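Local coordinates for ancylostoma secreted protein 1 (Necator americanus, PDB 3NT8) that is a secreted hookworm protein built from two CAP domains and is probably associated with the transition of infective larvae to parasitism, at residues N246-R254 against C414-S422; W329-V338 against R351-M362. All blocks are in the same frame, centred on the assembly; numbering follows the deposited sequence.

Contact 1: N246-R254 against C414-S422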
loop_
_atom_site.group_PDB
_atom_site.type_symbol
_atom_site.label_atom_id
_atom_site.label_comp_id
_atom_site.label_asym_id
_atom_site.label_seq_id
_atom_site.Cartn_x
_atom_site.Cartn_y
_atom_site.Cartn_z
ATOM N N ASN A 246 -3.483 9.052 12.697
ATOM C CA ASN A 246 -3.713 8.999 14.128
ATOM C C ASN A 246 -3.202 7.783 14.822
ATOM O O ASN A 246 -2.750 7.908 15.939
ATOM C CB ASN A 246 -5.179 9.262 14.494
ATOM C CG ASN A 246 -5.485 10.765 14.596
ATOM O OD1 ASN A 246 -4.667 11.486 15.107
ATOM N ND2 ASN A 246 -6.664 11.224 14.116
ATOM N N GLU A 247 -3.296 6.623 14.155
ATOM C CA GLU A 247 -2.833 5.409 14.701
ATOM C C GLU A 247 -1.301 5.368 14.826
ATOM O O GLU A 247 -0.762 4.781 15.755
ATOM C CB GLU A 247 -3.331 4.238 13.862
ATOM C CG GLU A 247 -4.785 3.962 14.079
ATOM C CD GLU A 247 -5.245 2.618 13.555
ATOM O OE1 GLU A 247 -4.459 1.882 12.905
ATOM O OE2 GLU A 247 -6.420 2.293 13.802
ATOM N N PHE A 248 -0.621 5.978 13.865
ATOM C CA PHE A 248 0.798 6.141 13.946
ATOM C C PHE A 248 1.188 7.159 15.033
ATOM O O PHE A 248 2.141 6.915 15.793
ATOM C CB PHE A 248 1.358 6.546 12.594
ATOM C CG PHE A 248 1.602 5.407 11.610
ATOM C CD1 PHE A 248 2.186 4.216 12.016
ATOM C CD2 PHE A 248 1.368 5.604 10.226
ATOM C CE1 PHE A 248 2.499 3.142 11.103
ATOM C CE2 PHE A 248 1.667 4.539 9.299
ATOM C CZ PHE A 248 2.268 3.306 9.774
ATOM N N ARG A 249 0.466 8.270 15.137
ATOM C CA ARG A 249 0.755 9.231 16.203
ATOM C C ARG A 249 0.475 8.617 17.589
ATOM O O ARG A 249 1.163 8.946 18.563
ATOM C CB ARG A 249 -0.105 10.467 16.030
ATOM C CG ARG A 249 0.397 11.370 14.934
ATOM C CD ARG A 249 -0.613 12.390 14.502
ATOM N NE ARG A 249 -0.678 13.491 15.440
ATOM C CZ ARG A 249 0.123 14.544 15.405
ATOM N NH1 ARG A 249 1.085 14.643 14.454
ATOM N NH2 ARG A 249 0.006 15.487 16.319
ATOM N N SER A 250 -0.565 7.771 17.675
ATOM C CA SER A 250 -0.853 7.073 18.932
ATOM C C SER A 250 0.286 6.130 19.333
ATOM O O SER A 250 0.744 6.112 20.504
ATOM C CB SER A 250 -2.171 6.304 18.846
ATOM O OG SER A 250 -2.385 5.573 20.039
ATOM N N SER A 251 0.735 5.346 18.348
ATOM C CA SER A 251 1.816 4.439 18.527
ATOM C C SER A 251 3.094 5.128 18.943
ATOM O O SER A 251 3.771 4.660 19.869
ATOM C CB SER A 251 2.046 3.596 17.303
ATOM O OG SER A 251 2.958 2.564 17.669
ATOM N N VAL A 252 3.438 6.217 18.250
ATOM C CA VAL A 252 4.669 6.934 18.545
ATOM C C VAL A 252 4.636 7.625 19.897
ATOM O O VAL A 252 5.677 7.674 20.553
ATOM C CB VAL A 252 5.083 7.907 17.393
ATOM C CG1 VAL A 252 4.521 9.259 17.593
ATOM C CG2 VAL A 252 6.560 7.989 17.225
ATOM N N ALA A 253 3.486 8.145 20.325
ATOM C CA ALA A 253 3.417 8.803 21.599
ATOM C C ALA A 253 3.623 7.833 22.760
ATOM O O ALA A 253 4.056 8.243 23.803
ATOM C CB ALA A 253 2.130 9.539 21.767
ATOM N N ARG A 254 3.305 6.573 22.567
ATOM C CA ARG A 254 3.340 5.581 23.629
ATOM C C ARG A 254 4.639 4.801 23.633
ATOM O O ARG A 254 4.772 3.860 24.367
ATOM C CB ARG A 254 2.135 4.645 23.540
ATOM C CG ARG A 254 0.876 5.276 24.170
ATOM C CD ARG A 254 -0.303 4.413 23.909
ATOM N NE ARG A 254 -0.670 4.256 22.504
ATOM C CZ ARG A 254 -0.708 3.072 21.879
ATOM N NH1 ARG A 254 -0.415 1.956 22.543
ATOM N NH2 ARG A 254 -1.122 2.980 20.613
ATOM N N CYS A 414 -7.581 12.863 27.314
ATOM C CA CYS A 414 -6.536 11.978 26.900
ATOM C C CYS A 414 -6.605 10.676 27.690
ATOM O O CYS A 414 -6.631 10.675 28.914
ATOM C CB CYS A 414 -5.167 12.655 27.077
ATOM S SG CYS A 414 -3.794 11.799 26.232
ATOM N N SER A 415 -6.605 9.563 26.973
ATOM C CA SER A 415 -6.410 8.273 27.607
ATOM C C SER A 415 -4.983 7.703 27.456
ATOM O O SER A 415 -4.352 7.845 26.423
ATOM C CB SER A 415 -7.488 7.281 27.141
ATOM O OG SER A 415 -7.413 7.037 25.763
ATOM N N VAL A 416 -4.478 7.039 28.485
ATOM C CA VAL A 416 -3.111 6.528 28.446
ATOM C C VAL A 416 -2.974 5.346 27.520
ATOM O O VAL A 416 -1.869 4.999 27.143
ATOM C CB VAL A 416 -2.494 6.176 29.851
ATOM C CG1 VAL A 416 -2.315 7.420 30.677
ATOM C CG2 VAL A 416 -3.286 5.079 30.577
ATOM N N THR A 417 -4.080 4.728 27.145
ATOM C CA THR A 417 -4.023 3.631 26.206
ATOM C C THR A 417 -3.986 4.100 24.752
ATOM O O THR A 417 -3.731 3.298 23.871
ATOM C CB THR A 417 -5.232 2.700 26.384
ATOM O OG1 THR A 417 -6.450 3.466 26.202
ATOM C CG2 THR A 417 -5.207 2.071 27.758
ATOM N N GLU A 418 -4.243 5.387 24.504
ATOM C CA GLU A 418 -4.124 5.994 23.156
ATOM C C GLU A 418 -3.004 7.087 23.104
ATOM O O GLU A 418 -2.162 7.059 22.222
ATOM C CB GLU A 418 -5.492 6.553 22.708
ATOM C CG GLU A 418 -5.581 7.004 21.312
ATOM C CD GLU A 418 -6.841 7.818 21.003
ATOM O OE1 GLU A 418 -7.388 8.475 21.903
ATOM O OE2 GLU A 418 -7.275 7.835 19.825
ATOM N N GLY A 419 -2.991 8.019 24.063
ATOM C CA GLY A 419 -1.888 8.952 24.240
ATOM C C GLY A 419 -1.986 10.180 23.361
ATOM O O GLY A 419 -0.989 10.767 22.997
ATOM N N LEU A 420 -3.211 10.577 23.032
ATOM C CA LEU A 420 -3.515 11.711 22.144
ATOM C C LEU A 420 -4.424 12.749 22.815
ATOM O O LEU A 420 -5.520 12.410 23.255
ATOM C CB LEU A 420 -4.183 11.187 20.862
ATOM C CG LEU A 420 -3.345 10.331 19.902
ATOM C CD1 LEU A 420 -4.205 9.715 18.791
ATOM C CD2 LEU A 420 -2.192 11.087 19.297
ATOM N N CYS A 421 -3.951 13.997 22.895
ATOM C CA CYS A 421 -4.749 15.098 23.437
ATOM C C CYS A 421 -5.858 15.528 22.452
ATOM O O CYS A 421 -5.602 15.822 21.291
ATOM C CB CYS A 421 -3.883 16.309 23.803
ATOM S SG CYS A 421 -2.300 15.961 24.610
ATOM N N SER A 422 -7.090 15.578 22.928
ATOM C CA SER A 422 -8.232 15.849 22.063
ATOM C C SER A 422 -9.143 16.789 22.817
ATOM O O SER A 422 -9.283 16.718 24.044
ATOM C CB SER A 422 -8.976 14.519 21.725
ATOM O OG SER A 422 -9.994 14.619 20.718
#
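Where helix 235-253 of the second CAP domain runs out, the cysteine-rich C-terminal tail of the chain packs on its last turns, with E418 O set between S250 and R254. S250 OG gives its proton to E418 O at 2.7 Å, in the carbonyl plane and on a lone pair. The hydroxyl can do so because OG stands anti to the backbone N of S250 (chi1 176°). R254 NE reaches E418 O as well, at 3.2 Å, but from above the carbonyl plane, so one peptide oxygen takes two donors from different directions. The R254 chain is bent at chi3, which folds its guanidinium back over the helix end: NH2 bonds to S250 OG at 2.9 Å, and T417 O lies over one face of the group. S250 OG thus accepts from R254 while it donates to E418 O, closing a small polar network that fixes both side chains. Beside it L420 gives the contact a mainly apolar flank, its branches pointed at the helix, CD2 lying 3.9 Å from R249 CB and CD1 4.0 Å from S250 CB. G419, at a positive phi of 85°, lets the tail turn tightly here, and its O comes 3.6 Å from A253 CB. The polar ends of N246 and R249 look elsewhere: N246 OD1 accepts from M274 N, and the R249 guanidinium turns away from the tail to backbone carbonyls that include L272 O. Two interlaced disulfides, C405-C414 and C408-C421, tie the tail to itself, giving the compact form of a small disulfide-linked module docked on a helix of a CAP domain.

Contact 2: W329-V338 against R351-M362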
loop_
_atom_site.group_PDB
_atom_site.type_symbol
_atom_site.label_atom_id
_atom_site.label_comp_id
_atom_site.label_asym_id
_atom_site.label_seq_id
_atom_site.Cartn_x
_atom_site.Cartn_y
_atom_site.Cartn_z
ATOM N N TRP A 329 5.656 7.646 3.842
ATOM C CA TRP A 329 6.092 8.835 4.613
ATOM C C TRP A 329 6.556 8.469 6.029
ATOM O O TRP A 329 7.643 8.938 6.448
ATOM C CB TRP A 329 5.009 9.848 4.720
ATOM C CG TRP A 329 4.542 10.391 3.419
ATOM C CD1 TRP A 329 5.260 10.516 2.288
ATOM C CD2 TRP A 329 3.227 10.936 3.139
ATOM N NE1 TRP A 329 4.461 11.075 1.298
ATOM C CE2 TRP A 329 3.217 11.324 1.797
ATOM C CE3 TRP A 329 2.061 11.104 3.891
ATOM C CZ2 TRP A 329 2.084 11.877 1.184
ATOM C CZ3 TRP A 329 0.912 11.610 3.238
ATOM C CH2 TRP A 329 0.944 11.982 1.928
ATOM N N TRP A 330 5.747 7.648 6.743
ATOM C CA TRP A 330 6.024 7.233 8.110
ATOM C C TRP A 330 7.288 6.390 8.268
ATOM O O TRP A 330 8.021 6.557 9.268
ATOM C CB TRP A 330 4.812 6.509 8.739
ATOM C CG TRP A 330 4.940 6.354 10.234
ATOM C CD1 TRP A 330 5.397 5.249 10.915
ATOM C CD2 TRP A 330 4.664 7.352 11.257
ATOM N NE1 TRP A 330 5.399 5.492 12.285
ATOM C CE2 TRP A 330 4.934 6.763 12.510
ATOM C CE3 TRP A 330 4.186 8.672 11.227
ATOM C CZ2 TRP A 330 4.766 7.459 13.709
ATOM C CZ3 TRP A 330 4.020 9.346 12.413
ATOM C CH2 TRP A 330 4.302 8.746 13.630
ATOM N N ASN A 331 7.538 5.510 7.275
ATOM C CA ASN A 331 8.666 4.591 7.298
ATOM C C ASN A 331 10.019 5.222 7.453
ATOM O O ASN A 331 10.959 4.557 7.818
ATOM C CB ASN A 331 8.610 3.539 6.146
ATOM C CG ASN A 331 7.526 2.494 6.388
ATOM O OD1 ASN A 331 7.069 2.321 7.543
ATOM N ND2 ASN A 331 7.057 1.819 5.294
ATOM N N GLU A 332 10.119 6.519 7.178
ATOM C CA GLU A 332 11.370 7.241 7.352
ATOM C C GLU A 332 12.040 7.050 8.714
ATOM O O GLU A 332 13.269 7.002 8.847
ATOM C CB GLU A 332 11.165 8.701 6.983
ATOM C CG GLU A 332 10.711 8.856 5.495
ATOM C CD GLU A 332 10.490 10.291 5.052
ATOM O OE1 GLU A 332 10.114 11.198 5.863
ATOM O OE2 GLU A 332 10.655 10.529 3.840
ATOM N N LEU A 333 11.212 6.871 9.726
ATOM C CA LEU A 333 11.691 6.773 11.078
ATOM C C LEU A 333 12.443 5.479 11.267
ATOM O O LEU A 333 13.534 5.464 11.899
ATOM C CB LEU A 333 10.523 6.855 12.102
ATOM C CG LEU A 333 10.952 6.583 13.558
ATOM C CD1 LEU A 333 11.826 7.677 14.121
ATOM C CD2 LEU A 333 9.735 6.415 14.477
ATOM N N LYS A 334 11.865 4.387 10.766
ATOM C CA LYS A 334 12.480 3.090 10.992
ATOM C C LYS A 334 13.589 2.864 9.957
ATOM O O LYS A 334 14.473 2.012 10.167
ATOM C CB LYS A 334 11.422 1.996 10.939
ATOM C CG LYS A 334 10.627 1.964 9.609
ATOM C CD LYS A 334 9.816 0.580 9.502
ATOM C CE LYS A 334 8.609 0.603 10.464
ATOM N NZ LYS A 334 7.730 1.737 10.087
ATOM N N GLU A 335 13.536 3.606 8.839
ATOM C CA GLU A 335 14.553 3.434 7.792
ATOM C C GLU A 335 15.829 4.246 7.979
ATOM O O GLU A 335 16.952 3.710 7.827
ATOM C CB GLU A 335 13.949 3.601 6.404
ATOM C CG GLU A 335 13.089 2.376 6.064
ATOM C CD GLU A 335 12.609 2.373 4.635
ATOM O OE1 GLU A 335 13.388 2.857 3.791
ATOM O OE2 GLU A 335 11.469 1.891 4.356
ATOM N N TYR A 336 15.654 5.523 8.333
ATOM C CA TYR A 336 16.748 6.451 8.434
ATOM C C TYR A 336 17.026 6.922 9.844
ATOM O O TYR A 336 18.163 6.958 10.247
ATOM C CB TYR A 336 16.522 7.661 7.486
ATOM C CG TYR A 336 16.209 7.274 6.024
ATOM C CD1 TYR A 336 17.132 6.574 5.243
ATOM C CD2 TYR A 336 15.012 7.645 5.425
ATOM C CE1 TYR A 336 16.857 6.228 3.871
ATOM C CE2 TYR A 336 14.722 7.321 4.046
ATOM C CZ TYR A 336 15.662 6.605 3.287
ATOM O OH TYR A 336 15.430 6.268 1.947
ATOM N N GLY A 337 15.983 7.303 10.567
ATOM C CA GLY A 337 16.068 7.528 11.980
ATOM C C GLY A 337 16.079 8.998 12.349
ATOM O O GLY A 337 16.405 9.840 11.530
ATOM N N VAL A 338 15.764 9.269 13.610
ATOM C CA VAL A 338 15.798 10.610 14.198
ATOM C C VAL A 338 16.775 10.681 15.403
ATOM O O VAL A 338 17.595 11.597 15.490
ATOM C CB VAL A 338 14.408 11.068 14.648
ATOM C CG1 VAL A 338 14.520 12.321 15.503
ATOM C CG2 VAL A 338 13.500 11.357 13.402
ATOM N N ARG A 351 21.576 14.417 5.365
ATOM C CA ARG A 351 22.174 13.090 5.243
ATOM C C ARG A 351 22.016 12.610 3.805
ATOM O O ARG A 351 20.972 12.789 3.189
ATOM C CB ARG A 351 21.558 12.092 6.239
ATOM C CG ARG A 351 22.214 12.085 7.608
ATOM C CD ARG A 351 21.497 11.135 8.560
ATOM N NE ARG A 351 20.057 11.411 8.643
ATOM C CZ ARG A 351 19.188 10.606 9.262
ATOM N NH1 ARG A 351 19.621 9.508 9.878
ATOM N NH2 ARG A 351 17.892 10.900 9.311
ATOM N N PRO A 352 23.076 12.032 3.256
ATOM C CA PRO A 352 23.020 11.678 1.837
ATOM C C PRO A 352 22.035 10.514 1.618
ATOM O O PRO A 352 22.181 9.481 2.263
ATOM C CB PRO A 352 24.467 11.282 1.528
ATOM C CG PRO A 352 25.293 12.103 2.603
ATOM C CD PRO A 352 24.436 11.989 3.821
ATOM N N ASN A 353 21.010 10.748 0.791
ATOM C CA ASN A 353 20.047 9.702 0.330
ATOM C C ASN A 353 19.096 9.278 1.421
ATOM O O ASN A 353 18.620 8.144 1.459
ATOM C CB ASN A 353 20.763 8.477 -0.283
ATOM C CG ASN A 353 21.335 8.779 -1.650
ATOM O OD1 ASN A 353 20.588 8.867 -2.640
ATOM N ND2 ASN A 353 22.650 8.940 -1.723
ATOM N N MET A 354 18.825 10.220 2.317
ATOM C CA MET A 354 18.030 9.967 3.499
ATOM C C MET A 354 17.126 11.165 3.692
ATOM O O MET A 354 17.604 12.292 3.948
ATOM C CB MET A 354 18.947 9.797 4.736
ATOM C CG MET A 354 19.677 8.508 4.826
ATOM S SD MET A 354 20.467 8.247 6.443
ATOM C CE MET A 354 21.366 6.733 6.121
ATOM N N GLN A 355 15.824 10.945 3.529
ATOM C CA GLN A 355 14.839 12.009 3.844
ATOM C C GLN A 355 14.020 11.643 5.062
ATOM O O GLN A 355 13.711 10.479 5.245
ATOM C CB GLN A 355 13.933 12.316 2.649
ATOM C CG GLN A 355 14.697 12.922 1.473
ATOM C CD GLN A 355 13.789 13.228 0.302
ATOM O OE1 GLN A 355 13.145 12.342 -0.241
ATOM N NE2 GLN A 355 13.731 14.490 -0.088
ATOM N N ILE A 356 13.665 12.630 5.887
ATOM C CA ILE A 356 12.985 12.341 7.152
ATOM C C ILE A 356 11.786 13.275 7.373
ATOM O O ILE A 356 11.001 13.129 8.317
ATOM C CB ILE A 356 14.033 12.426 8.300
ATOM C CG1 ILE A 356 13.549 11.728 9.547
ATOM C CG2 ILE A 356 14.504 13.915 8.555
ATOM C CD1 ILE A 356 13.886 10.246 9.536
ATOM N N GLY A 357 11.620 14.224 6.469
ATOM C CA GLY A 357 10.712 15.330 6.708
ATOM C C GLY A 357 9.249 14.976 6.529
ATOM O O GLY A 357 8.391 15.663 7.047
ATOM N N HIS A 358 8.956 13.938 5.751
ATOM C CA HIS A 358 7.579 13.429 5.694
ATOM C C HIS A 358 7.069 12.779 6.981
ATOM O O HIS A 358 5.948 13.037 7.382
ATOM C CB HIS A 358 7.397 12.432 4.555
ATOM C CG HIS A 358 7.967 12.901 3.266
ATOM N ND1 HIS A 358 9.157 12.421 2.764
ATOM C CD2 HIS A 358 7.528 13.837 2.391
ATOM C CE1 HIS A 358 9.429 13.047 1.635
ATOM N NE2 HIS A 358 8.466 13.922 1.396
ATOM N N TYR A 359 7.882 11.923 7.587
ATOM C CA TYR A 359 7.644 11.405 8.910
ATOM C C TYR A 359 7.489 12.529 9.989
ATOM O O TYR A 359 6.557 12.514 10.759
ATOM C CB TYR A 359 8.772 10.407 9.287
ATOM C CG TYR A 359 8.845 10.229 10.778
ATOM C CD1 TYR A 359 7.981 9.352 11.444
ATOM C CD2 TYR A 359 9.745 10.987 11.560
ATOM C CE1 TYR A 359 7.992 9.250 12.829
ATOM C CE2 TYR A 359 9.763 10.855 12.972
ATOM C CZ TYR A 359 8.896 9.962 13.583
ATOM O OH TYR A 359 8.879 9.830 14.959
ATOM N N THR A 360 8.353 13.524 10.007
ATOM C CA THR A 360 8.362 14.554 11.042
ATOM C C THR A 360 7.055 15.323 11.038
ATOM O O THR A 360 6.436 15.518 12.077
ATOM C CB THR A 360 9.609 15.442 10.979
ATOM O OG1 THR A 360 9.831 15.942 9.645
ATOM C CG2 THR A 360 10.843 14.643 11.399
ATOM N N GLN A 361 6.583 15.684 9.852
ATOM C CA GLN A 361 5.322 16.362 9.763
ATOM C C GLN A 361 4.160 15.489 10.202
ATOM O O GLN A 361 3.150 15.984 10.724
ATOM C CB GLN A 361 5.112 16.854 8.318
ATOM C CG GLN A 361 3.845 17.653 8.044
ATOM C CD GLN A 361 3.797 18.920 8.865
ATOM O OE1 GLN A 361 4.293 19.996 8.458
ATOM N NE2 GLN A 361 3.175 18.809 10.027
ATOM N N MET A 362 4.253 14.197 9.966
ATOM C CA MET A 362 3.176 13.305 10.445
ATOM C C MET A 362 3.164 13.199 11.998
ATOM O O MET A 362 2.088 13.107 12.626
ATOM C CB MET A 362 3.288 11.918 9.816
ATOM C CG MET A 362 2.922 11.871 8.343
ATOM S SD MET A 362 3.007 10.173 7.661
ATOM C CE MET A 362 1.671 9.309 8.526
#
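H358 ND1 donates to E332 OE2 over 2.6 Å, nearly straight at 178°; the oxygen lies in the imidazole plane, while the N-H comes to the syn side of E332 OE2, tilted somewhat out of the carboxylate plane. The second oxygen of the same carboxylate, E332 OE1, receives the backbone N-H of Y359 at 2.9 Å on its anti side, well out of the carboxylate plane. The carboxylate of E332, reaching in from helix 332-335, thus holds a side chain and a backbone N-H of the first turn of helix 357-363. An extended chain beyond CG (chi2 180°) carries it across. The ring of H358 lies close to parallel with the five-membered ring of W329, yet slid so far aside that they barely overlap. G357 to Q361 form the GHYTQ sequence of the CAP signature, and E332 and H358 probably correspond to the glutamate and histidine that line the central cavity of CAP domains in relatives. Behind this pair the contact turns hydrophobic. Y359 presents its edge to the face of W330 in a T-shaped stack, centroids 4.8 Å apart and planes at 67°, while L333 CB sits 3.6 Å from the centroid of the Y359 ring, over its face. M362 SD meets the rims of both W329 and W330, a Met-aromatic contact in which the sulfur stays near each ring plane. W330 NE1 itself is bonded to E257. At the other end, R351 spans two successive carbonyls after helix 332-335: NH1 bonds to Y336 O at 3.0 Å from above the carbonyl plane, and NH2 to G337 O at 2.9 Å. The Y336 ring has M354 CA over one face, 3.9 Å from the ring centroid.

Contact 2 is nested along the chain inside the loop that contact 1 closes, and their centres lie about 20 Å apart, yet helix 235-253 brings them together. R249, whose CB packs in contact 1, sends its guanidinium to the helix of contact 2, with NH1 2.6 Å from M362 O in a probable hydrogen bond. On the side of helix 235-253 turned from the tail, F248 and V252 meet W330 and Y359: F248 O lies 3.4 Å from W330 CZ2, and V252 CG2 3.7 Å from Y359 OH. Thus one helix carries the C-terminal tail on one side and backs the aromatic layer on another, while the E332-H358 pair, probably lining the CAP cavity, belongs to contact 2 alone.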